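Local atomic coordinates of methionine gamma-lyase (Trichomonas vaginalis, PDB entry 1E5E), a protein that belongs to the Cys/Met metabolism family of pyridoxal-phosphate-dependent enzymes and holds the ligand PPJ in a pocket shared between two subunits. Residues Ala207-Asn212 and Ala336-Gly341; Asn270-Ala275 and Val287-Phe292; Ser310-Ile315 and Ile372-Gly377. All coordinates share one frame; numbering follows the deposited sequence.

Interaction 1: Ala207-Asn212 and Ala336-Gly341. With PPJ (N-(hydroxy{3-hydroxy-2-methyl-5-[(phosphonooxy)methyl]pyridin-4-yl}methyl)norvaline), chain C.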
loop_
_atom_site.group_PDB
_atom_site.type_symbol
_atom_site.label_atom_id
_atom_site.label_comp_id
_atom_site.label_asym_id
_atom_site.label_seq_id
_atom_site.Cartn_x
_atom_site.Cartn_y
_atom_site.Cartn_z
ATOM N N ALA A 207 -12.068 -10.208 -11.275
ATOM C CA ALA A 207 -10.862 -9.491 -11.682
ATOM C C ALA A 207 -9.665 -10.026 -10.894
ATOM O O ALA A 207 -8.502 -9.933 -11.317
ATOM C CB ALA A 207 -11.024 -7.978 -11.479
ATOM N N THR A 208 -9.923 -10.901 -9.912
ATOM C CA THR A 208 -8.945 -11.641 -9.176
ATOM C C THR A 208 -8.077 -12.516 -10.085
ATOM O O THR A 208 -6.964 -12.931 -9.700
ATOM C CB THR A 208 -9.647 -12.621 -8.208
ATOM O OG1 THR A 208 -10.660 -11.896 -7.502
ATOM C CG2 THR A 208 -8.677 -13.352 -7.282
ATOM N N LYS A 209 -8.587 -12.857 -11.261
ATOM C CA LYS A 209 -7.874 -13.750 -12.155
ATOM C C LYS A 209 -7.038 -12.999 -13.157
ATOM O O LYS A 209 -6.128 -12.288 -12.699
ATOM C CB LYS A 209 -8.866 -14.731 -12.813
ATOM C CG LYS A 209 -9.936 -15.260 -11.870
ATOM C CD LYS A 209 -9.350 -15.768 -10.581
ATOM C CE LYS A 209 -10.314 -16.548 -9.707
ATOM N NZ LYS A 209 -9.736 -16.666 -8.337
ATOM N N TYR A 210 -7.227 -13.191 -14.464
ATOM C CA TYR A 210 -6.352 -12.628 -15.470
ATOM C C TYR A 210 -6.207 -11.108 -15.471
ATOM O O TYR A 210 -5.123 -10.599 -15.694
ATOM C CB TYR A 210 -6.855 -13.023 -16.883
ATOM C CG TYR A 210 -6.635 -14.499 -17.150
ATOM C CD1 TYR A 210 -5.398 -15.006 -17.490
ATOM C CD2 TYR A 210 -7.679 -15.398 -17.031
ATOM C CE1 TYR A 210 -5.219 -16.362 -17.715
ATOM C CE2 TYR A 210 -7.525 -16.762 -17.253
ATOM C CZ TYR A 210 -6.278 -17.241 -17.601
ATOM O OH TYR A 210 -6.115 -18.602 -17.819
ATOM N N ILE A 211 -7.283 -10.353 -15.304
ATOM C CA ILE A 211 -7.287 -8.905 -15.402
ATOM C C ILE A 211 -6.241 -8.294 -14.439
ATOM O O ILE A 211 -5.307 -7.639 -14.916
ATOM C CB ILE A 211 -8.703 -8.318 -15.245
ATOM C CG1 ILE A 211 -9.594 -8.697 -16.460
ATOM C CG2 ILE A 211 -8.621 -6.789 -15.133
ATOM C CD1 ILE A 211 -11.083 -8.443 -16.306
ATOM N N ASN A 212 -6.279 -8.591 -13.164
ATOM C CA ASN A 212 -5.248 -8.192 -12.224
ATOM C C ASN A 212 -3.991 -8.977 -12.578
ATOM O O ASN A 212 -2.938 -8.363 -12.705
ATOM C CB ASN A 212 -5.642 -8.452 -10.785
ATOM C CG ASN A 212 -4.509 -8.006 -9.856
ATOM O OD1 ASN A 212 -4.182 -6.814 -9.943
ATOM N ND2 ASN A 212 -3.958 -8.962 -9.112
ATOM N N ALA A 336 -2.810 -24.796 -5.772
ATOM C CA ALA A 336 -3.620 -23.837 -5.056
ATOM C C ALA A 336 -4.827 -23.538 -5.919
ATOM O O ALA A 336 -4.712 -23.774 -7.136
ATOM C CB ALA A 336 -2.757 -22.539 -4.957
ATOM N N VAL A 337 -5.911 -22.992 -5.400
ATOM C CA VAL A 337 -7.034 -22.647 -6.270
ATOM C C VAL A 337 -6.747 -21.245 -6.833
ATOM O O VAL A 337 -5.682 -20.685 -6.580
ATOM C CB VAL A 337 -8.377 -22.743 -5.557
ATOM C CG1 VAL A 337 -8.556 -24.170 -4.998
ATOM C CG2 VAL A 337 -8.458 -21.746 -4.388
ATOM N N SER A 338 -7.688 -20.672 -7.567
ATOM C CA SER A 338 -7.509 -19.447 -8.292
ATOM C C SER A 338 -6.882 -19.757 -9.657
ATOM O O SER A 338 -6.571 -20.917 -9.938
ATOM C CB SER A 338 -6.660 -18.354 -7.587
ATOM O OG SER A 338 -7.130 -17.120 -8.147
ATOM N N LEU A 339 -6.607 -18.721 -10.447
ATOM C CA LEU A 339 -6.097 -18.920 -11.798
ATOM C C LEU A 339 -5.765 -17.567 -12.385
ATOM O O LEU A 339 -6.055 -16.543 -11.755
ATOM C CB LEU A 339 -7.251 -19.567 -12.658
ATOM C CG LEU A 339 -8.593 -18.818 -12.707
ATOM C CD1 LEU A 339 -8.967 -18.275 -14.097
ATOM C CD2 LEU A 339 -9.741 -19.697 -12.223
ATOM N N GLY A 340 -5.252 -17.528 -13.616
ATOM C CA GLY A 340 -5.001 -16.274 -14.293
ATOM C C GLY A 340 -3.749 -15.547 -13.801
ATOM O O GLY A 340 -3.620 -14.387 -14.229
ATOM N N GLY A 341 -2.892 -16.164 -12.967
ATOM C CA GLY A 341 -1.724 -15.393 -12.562
ATOM C C GLY A 341 -0.550 -15.631 -13.503
ATOM O O GLY A 341 -0.636 -16.404 -14.465
HETATM N N1 PPJ C . -16.393 -16.353 -11.621
HETATM C C2 PPJ C . -15.501 -17.271 -12.045
HETATM C C6 PPJ C . -16.466 -16.005 -10.305
HETATM C C2A PPJ C . -15.602 -18.014 -13.233
HETATM C C3 PPJ C . -14.550 -17.692 -11.092
HETATM O O3 PPJ C . -13.788 -18.679 -11.481
HETATM C C4 PPJ C . -14.488 -17.178 -9.793
HETATM C C4A PPJ C . -13.488 -17.685 -8.911
HETATM C C5 PPJ C . -15.511 -16.348 -9.335
HETATM N N PPJ C . -12.929 -18.903 -9.037
HETATM C C5A PPJ C . -15.475 -15.626 -8.097
HETATM O OP4 PPJ C . -14.623 -14.660 -8.194
HETATM P P PPJ C . -13.974 -14.265 -6.793
HETATM O OP1 PPJ C . -13.051 -13.007 -7.119
HETATM O OP2 PPJ C . -13.150 -15.474 -6.254
HETATM O OP3 PPJ C . -15.080 -13.858 -5.724
HETATM C CA PPJ C . -11.909 -19.375 -8.266
HETATM C CB PPJ C . -11.903 -19.218 -6.804
HETATM C C PPJ C . -11.462 -20.675 -8.651
HETATM C CG PPJ C . -12.866 -19.926 -5.921
HETATM C CD PPJ C . -12.194 -21.064 -5.314
HETATM O O PPJ C . -12.097 -21.266 -9.599
HETATM O OXT PPJ C . -10.231 -21.060 -8.442
HETATM O O HOH W 1 -5.637 -14.979 -8.311
#
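Tyr-210 and Gly-340 mark the closest backbone approach, CA to CA 4.1 Å, where two loops meet in the ligand pocket of this fold-type I PLP-dependent enzyme. Segment 207-212 follows strand 202-206 of the larger sheet, 336-341 strand 334-335 of the smaller. CA-H...O contacts join the chains: Lys-209 CA lies 3.4 Å from Leu-339 O, and Tyr-210 CA points at Gly-340 O more directly, with 160° at the hydrogen. Gly-340, at positive phi, sets its CA over the middle of one Tyr-210 ring face, 3.4 Å from the centroid, a CH-pi contact. The Tyr-210 hydroxyl is hydrogen-bonded to Ser-310 OG. Leu-339 CD1 fills the angle between Lys-209 CB and Tyr-210 CE2, its side chain roughly at right angles to both. Lys-209 is modelled in two conformers; in one, the chain bends at chi2 (-49°), passes Leu-339, and NZ donates to Ser-338 OG at 2.7 Å, a bond doubtful for the other. Tyr-56 of a second subunit is another partner of NZ. A water bridges Ser-338 OG and Thr-208 O. PPJ is gripped from both loops: Ser-338 N donates to OXT, and Thr-208 OG1 donates to phosphate oxygen OP1 at 2.7 Å.

Interaction 2: Asn270-Ala275 and Val287-Phe292; sequences NAMKVA and VYYPGF
Met-272 and Tyr-289 make the sulfur-aromatic part of this contact. Their side chains cross at about a right angle, and SD sits 5.0 Å from the centroid of the Tyr-289 ring, well away from the ring normal at 70°. Met-272 leaves the helix with CG anti to its backbone N (chi1 -178°), then folds at chi2 and chi3, which carries CE to the ring edge, near the ring plane and 3.5 Å from Tyr-289 CE2. The same methyl rests on Gly-291 CA at 3.7 Å.

Methyl-to-ring packing makes up the apolar part. Ala-271 and Ala-275, one helical turn apart, both point toward Tyr-289: Ala-271 CB reaches the hydroxyl end, 3.8 Å from Tyr-289 CE1, while Ala-275 CB approaches the root of the ring, 3.8 Å from Tyr-289 CG. Both methyls come in obliquely. Ala-275 CB also touches the tip of the neighbouring ring, at 3.5 Å from Phe-292 CZ. Helix 260-279 thus packs against the end of strand 284-288, an outermost strand of the five-stranded C-terminal sheet, in a helix-on-sheet layer of the alpha/beta domain. Beyond the strand, a type I turn from Tyr-289 to Phe-292 brings the second ring back beside the first, so that Tyr-289 CB lies over the rim of one face of Phe-292.

The polar atoms here are a carbonyl and a hydroxyl. Ala-275 O lies at the edge of the Phe-292 ring, near its plane, 3.5 Å from CZ, and Val-287 CG1 approaches the same oxygen more loosely. The Tyr-289 hydroxyl, beside Ala-271 CB, is hydrogen-bonded to Gly-309 O, while the Phe-292 ring has a cation-pi partner in Lys-279.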
loop_
_atom_site.group_PDB
_atom_site.type_symbol
_atom_site.label_atom_id
_atom_site.label_comp_id
_atom_site.label_asym_id
_atom_site.label_seq_id
_atom_site.Cartn_x
_atom_site.Cartn_y
_atom_site.Cartn_z
ATOM N N ASN A 270 1.759 -20.476 -24.407
ATOM C CA ASN A 270 2.254 -21.527 -23.553
ATOM C C ASN A 270 1.239 -22.664 -23.415
ATOM O O ASN A 270 1.597 -23.844 -23.414
ATOM C CB ASN A 270 2.606 -21.028 -22.149
ATOM C CG ASN A 270 3.954 -20.380 -22.003
ATOM O OD1 ASN A 270 4.849 -20.510 -22.849
ATOM N ND2 ASN A 270 4.135 -19.704 -20.864
ATOM N N ALA A 271 -0.013 -22.288 -23.222
ATOM C CA ALA A 271 -1.081 -23.240 -23.009
ATOM C C ALA A 271 -1.254 -24.160 -24.230
ATOM O O ALA A 271 -1.353 -25.366 -24.057
ATOM C CB ALA A 271 -2.436 -22.565 -22.715
ATOM N N MET A 272 -1.175 -23.595 -25.435
ATOM C CA MET A 272 -1.265 -24.477 -26.611
ATOM C C MET A 272 -0.143 -25.515 -26.513
ATOM O O MET A 272 -0.432 -26.705 -26.730
ATOM C CB MET A 272 -1.210 -23.712 -27.925
ATOM C CG MET A 272 -1.347 -24.587 -29.174
ATOM S SD MET A 272 -2.886 -25.541 -29.248
ATOM C CE MET A 272 -4.059 -24.362 -29.854
ATOM N N LYS A 273 1.099 -25.137 -26.172
ATOM C CA LYS A 273 2.163 -26.134 -26.126
ATOM C C LYS A 273 1.929 -27.167 -25.027
ATOM O O LYS A 273 2.101 -28.368 -25.268
ATOM C CB LYS A 273 3.558 -25.519 -25.894
ATOM C CG LYS A 273 3.976 -24.625 -27.050
ATOM C CD LYS A 273 5.120 -23.700 -26.709
ATOM C CE LYS A 273 5.503 -22.873 -27.963
ATOM N NZ LYS A 273 6.551 -21.902 -27.518
ATOM N N VAL A 274 1.495 -26.687 -23.865
ATOM C CA VAL A 274 1.276 -27.586 -22.751
ATOM C C VAL A 274 0.099 -28.522 -23.018
ATOM O O VAL A 274 0.211 -29.727 -22.705
ATOM C CB VAL A 274 1.080 -26.841 -21.422
ATOM C CG1 VAL A 274 0.685 -27.800 -20.328
ATOM C CG2 VAL A 274 2.372 -26.086 -21.057
ATOM N N ALA A 275 -0.945 -27.997 -23.633
ATOM C CA ALA A 275 -2.108 -28.852 -23.874
ATOM C C ALA A 275 -1.728 -29.954 -24.858
ATOM O O ALA A 275 -2.125 -31.084 -24.627
ATOM C CB ALA A 275 -3.305 -28.056 -24.388
ATOM N N VAL A 287 -7.983 -34.401 -22.873
ATOM C CA VAL A 287 -7.549 -33.027 -22.615
ATOM C C VAL A 287 -8.596 -32.097 -23.245
ATOM O O VAL A 287 -8.947 -32.182 -24.414
ATOM C CB VAL A 287 -6.172 -32.656 -23.150
ATOM C CG1 VAL A 287 -5.858 -31.168 -22.842
ATOM C CG2 VAL A 287 -5.051 -33.520 -22.587
ATOM N N TYR A 288 -9.142 -31.216 -22.436
ATOM C CA TYR A 288 -10.076 -30.168 -22.855
ATOM C C TYR A 288 -9.282 -28.871 -22.988
ATOM O O TYR A 288 -8.594 -28.480 -22.018
ATOM C CB TYR A 288 -11.128 -29.960 -21.763
ATOM C CG TYR A 288 -12.136 -31.079 -21.651
ATOM C CD1 TYR A 288 -12.508 -31.595 -20.423
ATOM C CD2 TYR A 288 -12.733 -31.601 -22.805
ATOM C CE1 TYR A 288 -13.419 -32.633 -20.340
ATOM C CE2 TYR A 288 -13.656 -32.629 -22.715
ATOM C CZ TYR A 288 -14.001 -33.141 -21.482
ATOM O OH TYR A 288 -14.921 -34.163 -21.365
ATOM N N TYR A 289 -9.198 -28.293 -24.157
ATOM C CA TYR A 289 -8.514 -27.044 -24.472
ATOM C C TYR A 289 -9.308 -26.452 -25.622
ATOM O O TYR A 289 -9.407 -27.144 -26.621
ATOM C CB TYR A 289 -7.035 -27.176 -24.921
ATOM C CG TYR A 289 -6.349 -25.838 -25.129
ATOM C CD1 TYR A 289 -6.307 -24.904 -24.094
ATOM C CD2 TYR A 289 -5.765 -25.454 -26.329
ATOM C CE1 TYR A 289 -5.725 -23.656 -24.263
ATOM C CE2 TYR A 289 -5.186 -24.208 -26.516
ATOM C CZ TYR A 289 -5.160 -23.318 -25.462
ATOM O OH TYR A 289 -4.579 -22.047 -25.628
ATOM N N PRO A 290 -9.676 -25.177 -25.602
ATOM C CA PRO A 290 -10.492 -24.628 -26.693
ATOM C C PRO A 290 -9.778 -24.619 -28.015
ATOM O O PRO A 290 -10.411 -24.652 -29.089
ATOM C CB PRO A 290 -10.875 -23.234 -26.205
ATOM C CG PRO A 290 -10.841 -23.362 -24.714
ATOM C CD PRO A 290 -9.658 -24.279 -24.426
ATOM N N GLY A 291 -8.445 -24.568 -28.025
ATOM C CA GLY A 291 -7.696 -24.520 -29.274
ATOM C C GLY A 291 -7.689 -25.830 -30.054
ATOM O O GLY A 291 -7.409 -25.793 -31.273
ATOM N N PHE A 292 -8.001 -26.950 -29.431
ATOM C CA PHE A 292 -7.983 -28.210 -30.168
ATOM C C PHE A 292 -8.979 -28.230 -31.311
ATOM O O PHE A 292 -10.188 -28.025 -31.137
ATOM C CB PHE A 292 -8.221 -29.371 -29.196
ATOM C CG PHE A 292 -7.037 -29.663 -28.320
ATOM C CD1 PHE A 292 -5.755 -29.283 -28.680
ATOM C CD2 PHE A 292 -7.214 -30.346 -27.131
ATOM C CE1 PHE A 292 -4.671 -29.560 -27.857
ATOM C CE2 PHE A 292 -6.127 -30.634 -26.313
ATOM C CZ PHE A 292 -4.874 -30.257 -26.674
#

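Interaction 3: Ser310-Ile315 and Ile372-Gly377; sequences SMITFI and IRLSVG. With PPJ (N-(hydroxy{3-hydroxy-2-methyl-5-[(phosphonooxy)methyl]pyridin-4-yl}methyl)norvaline), chain C.
Phe-314 and Ile-372 face each other as an antiparallel hydrogen-bonded pair on adjacent strands, 311-316 and 371-375, of the five-stranded C-terminal sheet, and their side chains cross obliquely. Phe-314 holds CG between its backbone N and carbonyl carbon (chi1 61°), the crowded position, which swings the ring across the neighbouring strand: Ile-372 CB sits over one face, toward the rim, 4.0 Å from the centroid in a CH-pi contact, and CG2 touches CE1 at 3.6 Å. On the same face of the sheet Ile-312 and Leu-374 lie side by side, pointing the same way, with Ile-312 CD1 touching Val-376 CG2 beyond. This face packs against helices 260-279 and 319-328. Paired backbone bonds join the strands, among them Ile-372 N to Phe-314 O at 2.7 Å, and Val-376 N reaches Ser-310 O past the last bridge.

The other face carries Met-311, Thr-313, Arg-373 and Ser-375. Met-311 folds back so that SD lies 3.4 Å from Ser-375 OG, which is hydrogen-bonded to Gly-340 N, and its CE lies 3.7 Å from Arg-373 CD. A bend at chi3 (70°) turns the guanidinium of Arg-373 edge-on to the PPJ carboxylate. NH1 donates to O at 2.7 Å and NH2 to OXT at 2.9 Å, both bonds nearly straight. With Asn-158 OD1 also bonded to NH1, this two-pronged grip probably fixes the orientation of the carboxylate and offsets its charge.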
loop_
_atom_site.group_PDB
_atom_site.type_symbol
_atom_site.label_atom_id
_atom_site.label_comp_id
_atom_site.label_asym_id
_atom_site.label_seq_id
_atom_site.Cartn_x
_atom_site.Cartn_y
_atom_site.Cartn_z
ATOM N N SER A 310 -5.607 -19.692 -21.445
ATOM C CA SER A 310 -4.514 -20.437 -20.822
ATOM C C SER A 310 -5.056 -21.463 -19.848
ATOM O O SER A 310 -4.211 -22.068 -19.200
ATOM C CB SER A 310 -3.510 -19.459 -20.215
ATOM O OG SER A 310 -3.959 -19.028 -18.937
ATOM N N MET A 311 -6.363 -21.697 -19.887
ATOM C CA MET A 311 -6.987 -22.736 -19.074
ATOM C C MET A 311 -6.906 -24.053 -19.885
ATOM O O MET A 311 -7.170 -24.097 -21.087
ATOM C CB MET A 311 -8.459 -22.482 -18.706
ATOM C CG MET A 311 -8.690 -21.192 -17.878
ATOM S SD MET A 311 -7.657 -21.120 -16.403
ATOM C CE MET A 311 -8.296 -22.408 -15.390
ATOM N N ILE A 312 -6.589 -25.138 -19.187
ATOM C CA ILE A 312 -6.506 -26.456 -19.771
ATOM C C ILE A 312 -7.135 -27.398 -18.759
ATOM O O ILE A 312 -6.638 -27.353 -17.639
ATOM C CB ILE A 312 -5.069 -26.917 -20.056
ATOM C CG1 ILE A 312 -4.301 -26.038 -21.071
ATOM C CG2 ILE A 312 -5.103 -28.348 -20.623
ATOM C CD1 ILE A 312 -2.810 -26.443 -21.171
ATOM N N THR A 313 -8.107 -28.234 -19.110
ATOM C CA THR A 313 -8.598 -29.173 -18.082
ATOM C C THR A 313 -8.349 -30.604 -18.551
ATOM O O THR A 313 -8.487 -30.827 -19.764
ATOM C CB THR A 313 -10.084 -28.897 -17.820
ATOM O OG1 THR A 313 -10.196 -27.626 -17.149
ATOM C CG2 THR A 313 -10.697 -29.985 -16.946
ATOM N N PHE A 314 -7.891 -31.514 -17.711
ATOM C CA PHE A 314 -7.554 -32.834 -18.216
ATOM C C PHE A 314 -7.904 -33.867 -17.152
ATOM O O PHE A 314 -8.137 -33.631 -15.966
ATOM C CB PHE A 314 -6.116 -33.006 -18.709
ATOM C CG PHE A 314 -5.065 -32.769 -17.643
ATOM C CD1 PHE A 314 -4.740 -31.476 -17.228
ATOM C CD2 PHE A 314 -4.371 -33.808 -17.094
ATOM C CE1 PHE A 314 -3.782 -31.251 -16.256
ATOM C CE2 PHE A 314 -3.397 -33.614 -16.107
ATOM C CZ PHE A 314 -3.110 -32.319 -15.699
ATOM N N ILE A 315 -8.095 -35.073 -17.710
ATOM C CA ILE A 315 -8.466 -36.226 -16.886
ATOM C C ILE A 315 -7.432 -37.324 -17.083
ATOM O O ILE A 315 -6.977 -37.639 -18.195
ATOM C CB ILE A 315 -9.889 -36.680 -17.204
ATOM C CG1 ILE A 315 -10.950 -35.584 -17.129
ATOM C CG2 ILE A 315 -10.320 -37.842 -16.302
ATOM C CD1 ILE A 315 -12.230 -35.914 -17.921
ATOM N N ILE A 372 -8.565 -32.625 -13.534
ATOM C CA ILE A 372 -7.593 -31.661 -13.046
ATOM C C ILE A 372 -7.744 -30.345 -13.815
ATOM O O ILE A 372 -7.879 -30.408 -15.052
ATOM C CB ILE A 372 -6.167 -32.207 -13.267
ATOM C CG1 ILE A 372 -5.983 -33.435 -12.383
ATOM C CG2 ILE A 372 -5.095 -31.167 -12.920
ATOM C CD1 ILE A 372 -4.825 -34.350 -12.704
ATOM N N ARG A 373 -7.715 -29.193 -13.150
ATOM C CA ARG A 373 -7.801 -27.912 -13.874
ATOM C C ARG A 373 -6.471 -27.161 -13.773
ATOM O O ARG A 373 -5.910 -26.959 -12.698
ATOM C CB ARG A 373 -8.971 -27.068 -13.364
ATOM C CG ARG A 373 -9.254 -25.797 -14.154
ATOM C CD ARG A 373 -10.135 -24.813 -13.351
ATOM N NE ARG A 373 -9.349 -24.252 -12.230
ATOM C CZ ARG A 373 -9.882 -23.472 -11.270
ATOM N NH1 ARG A 373 -11.173 -23.166 -11.280
ATOM N NH2 ARG A 373 -9.104 -23.015 -10.299
ATOM N N LEU A 374 -5.979 -26.601 -14.872
ATOM C CA LEU A 374 -4.677 -25.968 -14.929
ATOM C C LEU A 374 -4.854 -24.563 -15.500
ATOM O O LEU A 374 -5.564 -24.495 -16.501
ATOM C CB LEU A 374 -3.715 -26.748 -15.820
ATOM C CG LEU A 374 -2.360 -26.170 -16.200
ATOM C CD1 LEU A 374 -1.405 -26.061 -15.006
ATOM C CD2 LEU A 374 -1.742 -27.050 -17.307
ATOM N N SER A 375 -4.125 -23.595 -14.956
ATOM C CA SER A 375 -4.149 -22.249 -15.452
ATOM C C SER A 375 -2.681 -21.943 -15.761
ATOM O O SER A 375 -1.905 -22.096 -14.835
ATOM C CB SER A 375 -4.616 -21.204 -14.402
ATOM O OG SER A 375 -4.772 -19.952 -15.090
ATOM N N VAL A 376 -2.331 -21.812 -17.018
ATOM C CA VAL A 376 -0.915 -21.739 -17.376
ATOM C C VAL A 376 -0.463 -20.280 -17.257
ATOM O O VAL A 376 -1.169 -19.412 -17.783
ATOM C CB VAL A 376 -0.742 -22.213 -18.832
ATOM C CG1 VAL A 376 0.656 -22.013 -19.383
ATOM C CG2 VAL A 376 -1.132 -23.693 -18.920
ATOM N N GLY A 377 0.715 -20.054 -16.732
ATOM C CA GLY A 377 1.302 -18.730 -16.594
ATOM C C GLY A 377 2.382 -18.464 -17.658
ATOM O O GLY A 377 2.338 -19.063 -18.729
HETATM N N1 PPJ C . -16.393 -16.353 -11.621
HETATM C C2 PPJ C . -15.501 -17.271 -12.045
HETATM C C6 PPJ C . -16.466 -16.005 -10.305
HETATM C C2A PPJ C . -15.602 -18.014 -13.233
HETATM C C3 PPJ C . -14.550 -17.692 -11.092
HETATM O O3 PPJ C . -13.788 -18.679 -11.481
HETATM C C4 PPJ C . -14.488 -17.178 -9.793
HETATM C C4A PPJ C . -13.488 -17.685 -8.911
HETATM C C5 PPJ C . -15.511 -16.348 -9.335
HETATM N N PPJ C . -12.929 -18.903 -9.037
HETATM C C5A PPJ C . -15.475 -15.626 -8.097
HETATM O OP4 PPJ C . -14.623 -14.660 -8.194
HETATM P P PPJ C . -13.974 -14.265 -6.793
HETATM O OP1 PPJ C . -13.051 -13.007 -7.119
HETATM O OP2 PPJ C . -13.150 -15.474 -6.254
HETATM O OP3 PPJ C . -15.080 -13.858 -5.724
HETATM C CA PPJ C . -11.909 -19.375 -8.266
HETATM C CB PPJ C . -11.903 -19.218 -6.804
HETATM C C PPJ C . -11.462 -20.675 -8.651
HETATM C CG PPJ C . -12.866 -19.926 -5.921
HETATM C CD PPJ C . -12.194 -21.064 -5.314
HETATM O O PPJ C . -12.097 -21.266 -9.599
HETATM O OXT PPJ C . -10.231 -21.060 -8.442
#

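Overall arrangement
All three contacts are mainly buried, but interaction 2 lies farthest from the chain centre and includes the partly exposed Met-272 and Gly-291. Interactions 2 and 3 occupy the same C-terminal sheet, where Tyr-288 N bonds to Thr-313 O; helix 260-279 adds apolar packing to a sheet whose strands are joined by backbone hydrogen bonds. Interactions 1 and 3 both hold PPJ, interaction 1 from loops at phosphate and carboxylate, interaction 3 from a strand through one arginine, and Gly-340 N to Ser-375 OG ties them together. Interactions 1 and 2 do not touch. Polar bonds to PPJ lie in interactions 1 and 3, whereas interaction 2 is joined by methyl, sulfur and ring contacts.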